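PDB 2G29: Nitrate/nitrite binding protein NrtA from Synechocystis sp., which binds nitrate as the solute-binding protein of the NrtABCD ABC transporter, which takes up nitrate and probably also nitrite. Local coordinates for residues M169-R172 and Y173-A176; W214-Q217 and T218-G222; V291-E294 and D295-R299; Q404-L407 and D408-I412. All coordinates share one frame; numbering follows the deposited sequence.

Contact 1: M169-R172 and Y173-A176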
loop_
_atom_site.group_PDB
_atom_site.type_symbol
_atom_site.label_atom_id
_atom_site.label_comp_id
_atom_site.label_asym_id
_atom_site.label_seq_id
_atom_site.Cartn_x
_atom_site.Cartn_y
_atom_site.Cartn_z
ATOM N N MET A 169 8.641 -0.784 -5.428
ATOM C CA MET A 169 8.957 -2.215 -5.567
ATOM C C MET A 169 8.156 -2.876 -6.696
ATOM O O MET A 169 8.698 -3.645 -7.481
ATOM C CB MET A 169 8.677 -2.968 -4.266
ATOM C CG MET A 169 9.464 -2.513 -3.042
ATOM S SD MET A 169 11.268 -2.423 -3.228
ATOM C CE MET A 169 11.474 -0.680 -3.673
ATOM N N TRP A 170 6.878 -2.529 -6.833
ATOM C CA TRP A 170 6.077 -3.190 -7.879
ATOM C C TRP A 170 6.534 -2.808 -9.279
ATOM O O TRP A 170 6.728 -3.676 -10.136
ATOM C CB TRP A 170 4.597 -2.848 -7.795
ATOM C CG TRP A 170 3.935 -3.024 -6.471
ATOM C CD1 TRP A 170 2.987 -2.191 -5.951
ATOM C CD2 TRP A 170 4.195 -4.021 -5.475
ATOM N NE1 TRP A 170 2.648 -2.601 -4.679
ATOM C CE2 TRP A 170 3.384 -3.715 -4.362
ATOM C CE3 TRP A 170 5.048 -5.144 -5.401
ATOM C CZ2 TRP A 170 3.385 -4.479 -3.186
ATOM C CZ3 TRP A 170 5.060 -5.906 -4.247
ATOM C CH2 TRP A 170 4.232 -5.573 -3.141
ATOM N N ILE A 171 6.706 -1.518 -9.531
ATOM C CA ILE A 171 7.117 -1.126 -10.871
ATOM C C ILE A 171 8.539 -1.584 -11.214
ATOM O O ILE A 171 8.786 -1.980 -12.345
ATOM C CB ILE A 171 6.859 0.412 -11.102
ATOM C CG1 ILE A 171 6.658 0.662 -12.596
ATOM C CG2 ILE A 171 7.986 1.263 -10.547
ATOM C CD1 ILE A 171 6.097 2.049 -12.894
ATOM N N ARG A 172 9.455 -1.555 -10.250
ATOM C CA ARG A 172 10.812 -2.050 -10.494
ATOM C C ARG A 172 10.779 -3.554 -10.738
ATOM O O ARG A 172 11.534 -4.067 -11.574
ATOM C CB ARG A 172 11.723 -1.785 -9.307
ATOM C CG ARG A 172 12.116 -0.334 -9.155
ATOM C CD ARG A 172 12.934 -0.125 -7.899
ATOM N NE ARG A 172 13.403 1.264 -7.854
ATOM C CZ ARG A 172 14.688 1.631 -7.924
ATOM N NH1 ARG A 172 15.663 0.718 -8.018
ATOM N NH2 ARG A 172 14.983 2.925 -7.993
ATOM N N TYR A 173 9.926 -4.291 -10.028
ATOM C CA TYR A 173 9.863 -5.746 -10.222
ATOM C C TYR A 173 9.382 -6.083 -11.634
ATOM O O TYR A 173 9.935 -6.959 -12.318
ATOM C CB TYR A 173 8.919 -6.369 -9.159
ATOM C CG TYR A 173 8.973 -7.867 -9.094
ATOM C CD1 TYR A 173 9.764 -8.506 -8.139
ATOM C CD2 TYR A 173 8.333 -8.657 -10.069
ATOM C CE1 TYR A 173 9.924 -9.896 -8.146
ATOM C CE2 TYR A 173 8.524 -10.045 -10.097
ATOM C CZ TYR A 173 9.309 -10.655 -9.144
ATOM O OH TYR A 173 9.600 -12.023 -9.149
ATOM N N TRP A 174 8.349 -5.372 -12.069
ATOM C CA TRP A 174 7.755 -5.585 -13.385
ATOM C C TRP A 174 8.755 -5.243 -14.485
ATOM O O TRP A 174 8.933 -6.021 -15.446
ATOM C CB TRP A 174 6.482 -4.728 -13.470
ATOM C CG TRP A 174 5.808 -4.572 -14.837
ATOM C CD1 TRP A 174 5.125 -5.519 -15.548
ATOM C CD2 TRP A 174 5.673 -3.357 -15.546
ATOM N NE1 TRP A 174 4.561 -4.955 -16.658
ATOM C CE2 TRP A 174 4.888 -3.626 -16.696
ATOM C CE3 TRP A 174 6.142 -2.057 -15.345
ATOM C CZ2 TRP A 174 4.560 -2.628 -17.627
ATOM C CZ3 TRP A 174 5.822 -1.077 -16.255
ATOM C CH2 TRP A 174 5.038 -1.367 -17.395
ATOM N N LEU A 175 9.441 -4.105 -14.350
ATOM C CA LEU A 175 10.390 -3.685 -15.386
ATOM C C LEU A 175 11.592 -4.604 -15.396
ATOM O O LEU A 175 12.076 -4.977 -16.467
ATOM C CB LEU A 175 10.821 -2.217 -15.205
ATOM C CG LEU A 175 9.698 -1.225 -15.562
ATOM C CD1 LEU A 175 9.991 0.170 -15.018
ATOM C CD2 LEU A 175 9.531 -1.162 -17.091
ATOM N N ALA A 176 12.048 -5.023 -14.226
ATOM C CA ALA A 176 13.180 -5.921 -14.163
ATOM C C ALA A 176 12.848 -7.287 -14.746
ATOM O O ALA A 176 13.704 -7.880 -15.402
ATOM C CB ALA A 176 13.674 -6.062 -12.711
#
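Met169, Trp170, Ile171 and Arg172 offer their carbonyls to the amides of Tyr173, Trp174, Leu175 and Ala176, four successive i-to-i+4 bonds in the middle of helix 166-177. The bond from Trp174 N to Trp170 O measures 3.0 Å with an N-H...O angle of 162°, and its neighbours are of similar length. On one flank Ile171 packs on both Trp174 and Leu175. Its CG1 is swung anti to the backbone N (chi1 -154°), which sends the longer branch along the helix, 3.9 Å from Trp174 CE3 at the six-membered part of the indole. The same CG1 lies 4.1 Å from Leu175 CD1, while Leu175 CG rests 3.4 Å from Ile171 O. In the plane of the indole, at its edge, is Ile171 O, 4.0 Å from CE3. Trp174 NE1 bonds Gly140 O and Trp170 NE1 bonds Glu239, both outside the helix; Arg172 NE pairs with Asp168 of the same helix, its NH2 reaches Thr188, and the guanidinium makes a cation-pi contact with Trp345. Tyr173 departs on another flank, where its ring stacks with Phe392. Ile171 and Trp174 face strand 207-211, and Trp170 packs beside the nitrate-binding residues Gln126 and His167. The helix is the connection of a beta-alpha-beta unit, strand 157-160, helix 166-177, strand 187-190, in one of the two alpha/beta domains of the periplasmic binding protein fold.

Contact 2: W214-Q217 and T218-G222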
loop_
_atom_site.group_PDB
_atom_site.type_symbol
_atom_site.label_atom_id
_atom_site.label_comp_id
_atom_site.label_asym_id
_atom_site.label_seq_id
_atom_site.Cartn_x
_atom_site.Cartn_y
_atom_site.Cartn_z
ATOM N N TRP A 214 -6.620 6.021 -8.768
ATOM C CA TRP A 214 -5.939 6.681 -9.876
ATOM C C TRP A 214 -5.741 5.901 -11.165
ATOM O O TRP A 214 -5.763 6.518 -12.236
ATOM C CB TRP A 214 -4.662 7.367 -9.309
ATOM C CG TRP A 214 -4.961 8.152 -8.041
ATOM C CD1 TRP A 214 -4.622 7.782 -6.757
ATOM C CD2 TRP A 214 -5.753 9.361 -7.903
ATOM N NE1 TRP A 214 -5.133 8.667 -5.849
ATOM C CE2 TRP A 214 -5.828 9.645 -6.524
ATOM C CE3 TRP A 214 -6.403 10.214 -8.813
ATOM C CZ2 TRP A 214 -6.523 10.762 -6.020
ATOM C CZ3 TRP A 214 -7.105 11.329 -8.317
ATOM C CH2 TRP A 214 -7.151 11.587 -6.935
ATOM N N PRO A 215 -5.588 4.555 -11.099
ATOM C CA PRO A 215 -5.434 3.807 -12.362
ATOM C C PRO A 215 -6.741 3.931 -13.163
ATOM O O PRO A 215 -6.719 4.156 -14.350
ATOM C CB PRO A 215 -5.203 2.374 -11.880
ATOM C CG PRO A 215 -4.423 2.595 -10.558
ATOM C CD PRO A 215 -5.244 3.717 -9.934
ATOM N N LEU A 216 -7.887 3.771 -12.509
ATOM C CA LEU A 216 -9.134 3.871 -13.257
ATOM C C LEU A 216 -9.358 5.299 -13.732
ATOM O O LEU A 216 -9.866 5.504 -14.843
ATOM C CB LEU A 216 -10.320 3.389 -12.412
ATOM C CG LEU A 216 -11.711 3.504 -13.108
ATOM C CD1 LEU A 216 -11.729 2.839 -14.482
ATOM C CD2 LEU A 216 -12.758 2.834 -12.240
ATOM N N GLN A 217 -8.981 6.306 -12.930
ATOM C CA GLN A 217 -9.191 7.660 -13.372
ATOM C C GLN A 217 -8.350 7.914 -14.622
ATOM O O GLN A 217 -8.759 8.624 -15.527
ATOM C CB GLN A 217 -8.816 8.648 -12.273
ATOM C CG GLN A 217 -8.968 10.086 -12.779
ATOM C CD GLN A 217 -8.809 11.119 -11.694
ATOM O OE1 GLN A 217 -7.741 11.717 -11.543
ATOM N NE2 GLN A 217 -9.868 11.320 -10.912
ATOM N N THR A 218 -7.160 7.325 -14.666
ATOM C CA THR A 218 -6.283 7.491 -15.832
ATOM C C THR A 218 -6.993 6.990 -17.096
ATOM O O THR A 218 -6.961 7.665 -18.151
ATOM C CB THR A 218 -4.995 6.672 -15.636
ATOM O OG1 THR A 218 -4.243 7.199 -14.530
ATOM C CG2 THR A 218 -4.130 6.738 -16.870
ATOM N N VAL A 219 -7.607 5.803 -16.970
ATOM C CA VAL A 219 -8.338 5.187 -18.079
ATOM C C VAL A 219 -9.557 6.028 -18.456
ATOM O O VAL A 219 -9.771 6.372 -19.637
ATOM C CB VAL A 219 -8.775 3.760 -17.688
ATOM C CG1 VAL A 219 -9.789 3.202 -18.712
ATOM C CG2 VAL A 219 -7.557 2.828 -17.626
ATOM N N ASN A 220 -10.343 6.409 -17.460
ATOM C CA ASN A 220 -11.538 7.167 -17.762
ATOM C C ASN A 220 -11.271 8.538 -18.350
ATOM O O ASN A 220 -12.079 9.014 -19.153
ATOM C CB ASN A 220 -12.452 7.278 -16.520
ATOM C CG ASN A 220 -13.137 5.957 -16.158
ATOM O OD1 ASN A 220 -13.227 5.070 -16.972
ATOM N ND2 ASN A 220 -13.628 5.843 -14.922
ATOM N N GLN A 221 -10.165 9.166 -17.962
ATOM C CA GLN A 221 -9.836 10.461 -18.536
ATOM C C GLN A 221 -9.143 10.321 -19.892
ATOM O O GLN A 221 -8.943 11.310 -20.594
ATOM C CB GLN A 221 -8.975 11.285 -17.551
ATOM C CG GLN A 221 -9.784 11.734 -16.348
ATOM C CD GLN A 221 -9.112 12.773 -15.473
ATOM O OE1 GLN A 221 -9.576 13.046 -14.361
ATOM N NE2 GLN A 221 -8.040 13.362 -15.956
ATOM N N GLY A 222 -8.778 9.086 -20.248
ATOM C CA GLY A 222 -8.122 8.834 -21.521
ATOM C C GLY A 222 -6.712 9.357 -21.619
ATOM O O GLY A 222 -6.240 9.647 -22.720
#
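Gln217 turns CG anti to its own N (chi1 177°), whereas Gln221 one turn later puts CG anti to its carbonyl carbon (chi1 -70°); with both chains extended beyond CG, the two lie alongside each other and point the same way. Gln221 OE1 comes 3.4 Å from Gln217 CD, and the amide planes are only 19° apart. This is contact without a hydrogen bond between the amides: Gln217 NE2 gives its bond to Asp295. On the next flank Leu216 crosses Asn220, with Leu216 CG 3.5 Å from Asn220 ND2, whose polar partner is also Asp295. The hydroxyl OG1 of Thr218 donates to Trp214 O over 2.8 Å. Thr218 N reaches the same oxygen at 2.9 Å from the opposite face of the carbonyl plane, giving this carbonyl of the first turn two donors. The helix stops at Gly222, where positive phi and two bonds back into the last turn make a Schellman motif; one runs from Gly222 N to Val219 O at 3.0 Å. Shortening Gln217 to an alanine is likely to leave Asp295 OD2 without its amide donor and Gln221 without the chain it lies along. Two neutral amides thus serve one carboxylate, which is likely to favour its charged form, while the hydroxyl of Thr218 is satisfied within the helix.

Contact 3: V291-E294 and D295-R299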
loop_
_atom_site.group_PDB
_atom_site.type_symbol
_atom_site.label_atom_id
_atom_site.label_comp_id
_atom_site.label_asym_id
_atom_site.label_seq_id
_atom_site.Cartn_x
_atom_site.Cartn_y
_atom_site.Cartn_z
ATOM N N VAL A 291 -13.331 12.901 -5.609
ATOM C CA VAL A 291 -13.063 12.152 -6.841
ATOM C C VAL A 291 -14.396 11.600 -7.362
ATOM O O VAL A 291 -15.198 11.143 -6.570
ATOM C CB VAL A 291 -12.097 10.946 -6.519
ATOM C CG1 VAL A 291 -12.070 9.939 -7.654
ATOM C CG2 VAL A 291 -10.664 11.464 -6.236
ATOM N N PRO A 292 -14.653 11.683 -8.671
ATOM C CA PRO A 292 -15.924 11.142 -9.187
ATOM C C PRO A 292 -16.153 9.701 -8.727
ATOM O O PRO A 292 -15.220 8.896 -8.750
ATOM C CB PRO A 292 -15.773 11.240 -10.714
ATOM C CG PRO A 292 -14.282 11.544 -10.930
ATOM C CD PRO A 292 -13.855 12.310 -9.732
ATOM N N PHE A 293 -17.396 9.386 -8.328
ATOM C CA PHE A 293 -17.793 8.033 -7.908
ATOM C C PHE A 293 -17.396 6.986 -8.973
ATOM O O PHE A 293 -16.934 5.878 -8.652
ATOM C CB PHE A 293 -19.328 8.038 -7.702
ATOM C CG PHE A 293 -19.908 6.724 -7.269
ATOM C CD1 PHE A 293 -19.877 6.335 -5.927
ATOM C CD2 PHE A 293 -20.518 5.875 -8.209
ATOM C CE1 PHE A 293 -20.454 5.109 -5.517
ATOM C CE2 PHE A 293 -21.091 4.656 -7.814
ATOM C CZ PHE A 293 -21.053 4.273 -6.450
ATOM N N GLU A 294 -17.548 7.373 -10.245
ATOM C CA GLU A 294 -17.224 6.509 -11.374
ATOM C C GLU A 294 -15.763 6.060 -11.478
ATOM O O GLU A 294 -15.466 5.069 -12.126
ATOM C CB GLU A 294 -17.622 7.190 -12.691
ATOM C CG GLU A 294 -19.143 7.198 -12.966
ATOM C CD GLU A 294 -19.923 8.165 -12.111
ATOM O OE1 GLU A 294 -21.164 7.979 -12.035
ATOM O OE2 GLU A 294 -19.357 9.123 -11.527
ATOM N N ASP A 295 -14.871 6.807 -10.858
ATOM C CA ASP A 295 -13.460 6.447 -10.880
ATOM C C ASP A 295 -13.127 5.516 -9.725
ATOM O O ASP A 295 -11.998 4.997 -9.645
ATOM C CB ASP A 295 -12.575 7.689 -10.747
ATOM C CG ASP A 295 -12.693 8.624 -11.935
ATOM O OD1 ASP A 295 -13.110 8.182 -13.015
ATOM O OD2 ASP A 295 -12.357 9.800 -11.792
ATOM N N ILE A 296 -14.084 5.275 -8.832
ATOM C CA ILE A 296 -13.834 4.442 -7.669
ATOM C C ILE A 296 -14.616 3.122 -7.647
ATOM O O ILE A 296 -14.055 2.057 -7.363
ATOM C CB ILE A 296 -14.214 5.188 -6.353
ATOM C CG1 ILE A 296 -13.743 6.646 -6.399
ATOM C CG2 ILE A 296 -13.593 4.485 -5.122
ATOM C CD1 ILE A 296 -14.130 7.425 -5.133
ATOM N N ILE A 297 -15.915 3.202 -7.944
ATOM C CA ILE A 297 -16.773 2.025 -7.796
ATOM C C ILE A 297 -16.420 0.769 -8.565
ATOM O O ILE A 297 -16.390 -0.323 -7.974
ATOM C CB ILE A 297 -18.255 2.422 -8.070
ATOM C CG1 ILE A 297 -19.207 1.272 -7.689
ATOM C CG2 ILE A 297 -18.448 2.752 -9.540
ATOM C CD1 ILE A 297 -19.182 0.917 -6.231
ATOM N N ASP A 298 -16.123 0.888 -9.863
ATOM C CA ASP A 298 -15.873 -0.342 -10.601
ATOM C C ASP A 298 -14.733 -1.193 -10.038
ATOM O O ASP A 298 -14.884 -2.403 -9.899
ATOM C CB ASP A 298 -15.630 -0.054 -12.078
ATOM C CG ASP A 298 -16.912 0.320 -12.806
ATOM O OD1 ASP A 298 -18.014 0.101 -12.239
ATOM O OD2 ASP A 298 -16.821 0.823 -13.948
ATOM N N ARG A 299 -13.607 -0.561 -9.687
ATOM C CA ARG A 299 -12.503 -1.349 -9.179
ATOM C C ARG A 299 -12.807 -1.947 -7.814
ATOM O O ARG A 299 -12.314 -3.023 -7.475
ATOM C CB ARG A 299 -11.217 -0.502 -9.135
ATOM C CG ARG A 299 -10.814 0.082 -10.487
ATOM C CD ARG A 299 -10.578 -0.993 -11.528
ATOM N NE ARG A 299 -10.188 -0.474 -12.839
ATOM C CZ ARG A 299 -8.966 -0.119 -13.202
ATOM N NH1 ARG A 299 -7.958 -0.198 -12.342
ATOM N NH2 ARG A 299 -8.744 0.267 -14.459
HETATM O O HOH W 1 -16.112 3.765 -14.319
#
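Phe293 O collects two amides, those of Ile296 and Ile297, where two overlapping type I beta turns, Pro292 to Asp295 and Phe293 to Ile296, run into an i-to-i+4 bond within the loop between helix 276-284 and strand 303-304. Ile297 N approaches almost in line with the C=O bond (178°) at 2.9 Å from Phe293 O. Ile296 N, at the same length, instead stands above the carbonyl plane, as does Asp295 N over Pro292 O at 3.0 Å. Outside this backbone core, Ile297 lies over one face of the Phe293 ring in a CH-pi contact, its CB 4.0 Å from the ring centroid and 27° off the normal. With CG anti to the backbone N (chi1 180°), the phenyl ring is carried along the turn to meet Ile297; CE2 and CZ take most of the contact. Val291 comes from the extended residues before the turn: its CG1 is 3.9 Å from Ile296 CG1 and as far from Asp295 CB, so one methyl packs on both residues. The next shell fixes these pieces. Phe293 and Ile296 rest on Cys280 of helix 276-284, and Val291 packs on Trp214 of helix 214-221. The Asp295 carboxylate faces that same helix, toward Gln217 and Asn220, while Arg299 pairs with Glu212 further on. Toward solvent, a water bridges the turn to the following residues, donating one hydrogen to Glu294 O at 2.6 Å and the other to Asp298 OD2 at 3.0 Å.

Contact 4: Q404-L407 and D408-I412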
loop_
_atom_site.group_PDB
_atom_site.type_symbol
_atom_site.label_atom_id
_atom_site.label_comp_id
_atom_site.label_asym_id
_atom_site.label_seq_id
_atom_site.Cartn_x
_atom_site.Cartn_y
_atom_site.Cartn_z
ATOM N N GLN A 404 18.097 -14.917 1.108
ATOM C CA GLN A 404 19.253 -14.794 0.235
ATOM C C GLN A 404 19.064 -15.619 -1.046
ATOM O O GLN A 404 19.475 -15.188 -2.102
ATOM C CB GLN A 404 20.539 -15.228 0.960
ATOM C CG GLN A 404 20.765 -16.722 0.992
ATOM C CD GLN A 404 22.172 -17.104 1.439
ATOM O OE1 GLN A 404 22.512 -18.289 1.503
ATOM N NE2 GLN A 404 22.998 -16.102 1.751
ATOM N N ALA A 405 18.431 -16.795 -0.957
ATOM C CA ALA A 405 18.210 -17.606 -2.152
ATOM C C ALA A 405 17.273 -16.864 -3.115
ATOM O O ALA A 405 17.405 -16.977 -4.328
ATOM C CB ALA A 405 17.633 -18.977 -1.782
ATOM N N TYR A 406 16.306 -16.131 -2.563
ATOM C CA TYR A 406 15.421 -15.336 -3.395
ATOM C C TYR A 406 16.257 -14.295 -4.154
ATOM O O TYR A 406 16.146 -14.157 -5.360
ATOM C CB TYR A 406 14.379 -14.651 -2.510
ATOM C CG TYR A 406 13.675 -13.508 -3.200
ATOM C CD1 TYR A 406 12.653 -13.742 -4.135
ATOM C CD2 TYR A 406 14.016 -12.185 -2.916
ATOM C CE1 TYR A 406 11.987 -12.669 -4.756
ATOM C CE2 TYR A 406 13.368 -11.109 -3.529
ATOM C CZ TYR A 406 12.355 -11.352 -4.447
ATOM O OH TYR A 406 11.700 -10.315 -5.064
ATOM N N LEU A 407 17.105 -13.536 -3.453
ATOM C CA LEU A 407 17.912 -12.539 -4.139
ATOM C C LEU A 407 18.836 -13.190 -5.173
ATOM O O LEU A 407 19.040 -12.631 -6.273
ATOM C CB LEU A 407 18.741 -11.736 -3.128
ATOM C CG LEU A 407 17.988 -10.859 -2.127
ATOM C CD1 LEU A 407 18.992 -10.348 -1.071
ATOM C CD2 LEU A 407 17.359 -9.684 -2.851
ATOM N N ASP A 408 19.371 -14.368 -4.838
ATOM C CA ASP A 408 20.268 -15.038 -5.766
ATOM C C ASP A 408 19.557 -15.451 -7.045
ATOM O O ASP A 408 20.194 -15.590 -8.092
ATOM C CB ASP A 408 20.929 -16.274 -5.111
ATOM C CG ASP A 408 21.912 -15.916 -4.004
ATOM O OD1 ASP A 408 22.325 -14.746 -3.916
ATOM O OD2 ASP A 408 22.277 -16.837 -3.220
ATOM N N SER A 409 18.240 -15.636 -6.981
ATOM C CA SER A 409 17.460 -16.027 -8.142
ATOM C C SER A 409 17.100 -14.849 -9.061
ATOM O O SER A 409 16.550 -15.042 -10.136
ATOM C CB SER A 409 16.160 -16.753 -7.712
ATOM O OG SER A 409 15.202 -15.828 -7.186
ATOM N N LEU A 410 17.363 -13.619 -8.620
ATOM C CA LEU A 410 17.012 -12.463 -9.440
ATOM C C LEU A 410 18.186 -12.037 -10.305
ATOM O O LEU A 410 19.306 -11.938 -9.824
ATOM C CB LEU A 410 16.603 -11.303 -8.538
ATOM C CG LEU A 410 15.478 -11.632 -7.543
ATOM C CD1 LEU A 410 15.391 -10.523 -6.498
ATOM C CD2 LEU A 410 14.148 -11.778 -8.271
ATOM N N LYS A 411 17.916 -11.766 -11.574
ATOM C CA LYS A 411 18.976 -11.363 -12.501
ATOM C C LYS A 411 19.429 -9.908 -12.317
ATOM O O LYS A 411 20.632 -9.627 -12.249
ATOM C CB LYS A 411 18.492 -11.553 -13.928
ATOM C CG LYS A 411 18.320 -13.002 -14.343
ATOM C CD LYS A 411 17.716 -13.093 -15.749
ATOM C CE LYS A 411 17.598 -14.540 -16.212
ATOM N NZ LYS A 411 17.015 -14.632 -17.585
ATOM N N ILE A 412 18.464 -8.986 -12.234
ATOM C CA ILE A 412 18.781 -7.567 -12.094
ATOM C C ILE A 412 18.618 -7.110 -10.646
ATOM O O ILE A 412 17.551 -7.280 -10.063
ATOM C CB ILE A 412 17.863 -6.730 -12.999
ATOM C CG1 ILE A 412 18.092 -7.111 -14.475
ATOM C CG2 ILE A 412 18.114 -5.231 -12.773
ATOM C CD1 ILE A 412 17.159 -6.443 -15.419
#
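Tyr406 O is gripped twice by Ser409, whose OG donates to it over 2.6 Å while its backbone N binds the same oxygen at 3.0 Å. The hydroxyl is tilted 16° from the carbonyl plane, but the amide stands well above it. With OG held between backbone N and carbonyl carbon (chi1 74°), the serine folds back over the last turn. One residue before, Asp408 N makes a regular bond to Gln404 O; one residue after, Leu410 N reaches Leu407 O at 3.0 Å, a shorter i-to-i+3 step. The bond from Ser409 N to Ala405 O is weak, so the regular pattern gives out here. Leu410 then turns a methyl back over one face of the Tyr406 ring: CD1 sits 4.0 Å from the ring centroid, 29° off the normal, in a CH-pi contact. The same CD1 lies 4.2 Å from Leu407 CD2. Beyond the pair, Tyr406 OH bonds Glu341 of helix 332-344, and Phe398 meets the ring edge to face. A leucine in place of Tyr406 would probably leave Glu341 without its hydroxyl partner and Leu410 CD1 without the flat surface it covers. What results is a C-terminal helix end that tightens to i-to-i+3 bonds, with a serine hydroxyl on a last-turn carbonyl and a folded-back leucine, through which the last modelled residues leave helix 403-408 on the protein surface.

Overall arrangement
Contacts 1 and 2 are buried, although the end of helix 214-221 reaches the surface; contact 3 is partly buried and contact 4 lies at the surface, on the far side of the chain's centre from contact 3. Contacts 2 and 3 meet directly: the carboxylate of Asp295 joins the 291-299 turn to helix 214-221 through two side-chain amides. Contacts 1 and 4 also touch, but by packing, Tyr173 CE1 lying 3.6 Å from Tyr406 OH, and both reach Glu341 and Arg344 of helix 332-344. Aromatic and aliphatic groups dominate contact 1, near the nitrate-binding residues. Amide and hydroxyl chemistry marks contact 2, while contacts 3 and 4 each set an aliphatic side chain over an aromatic face.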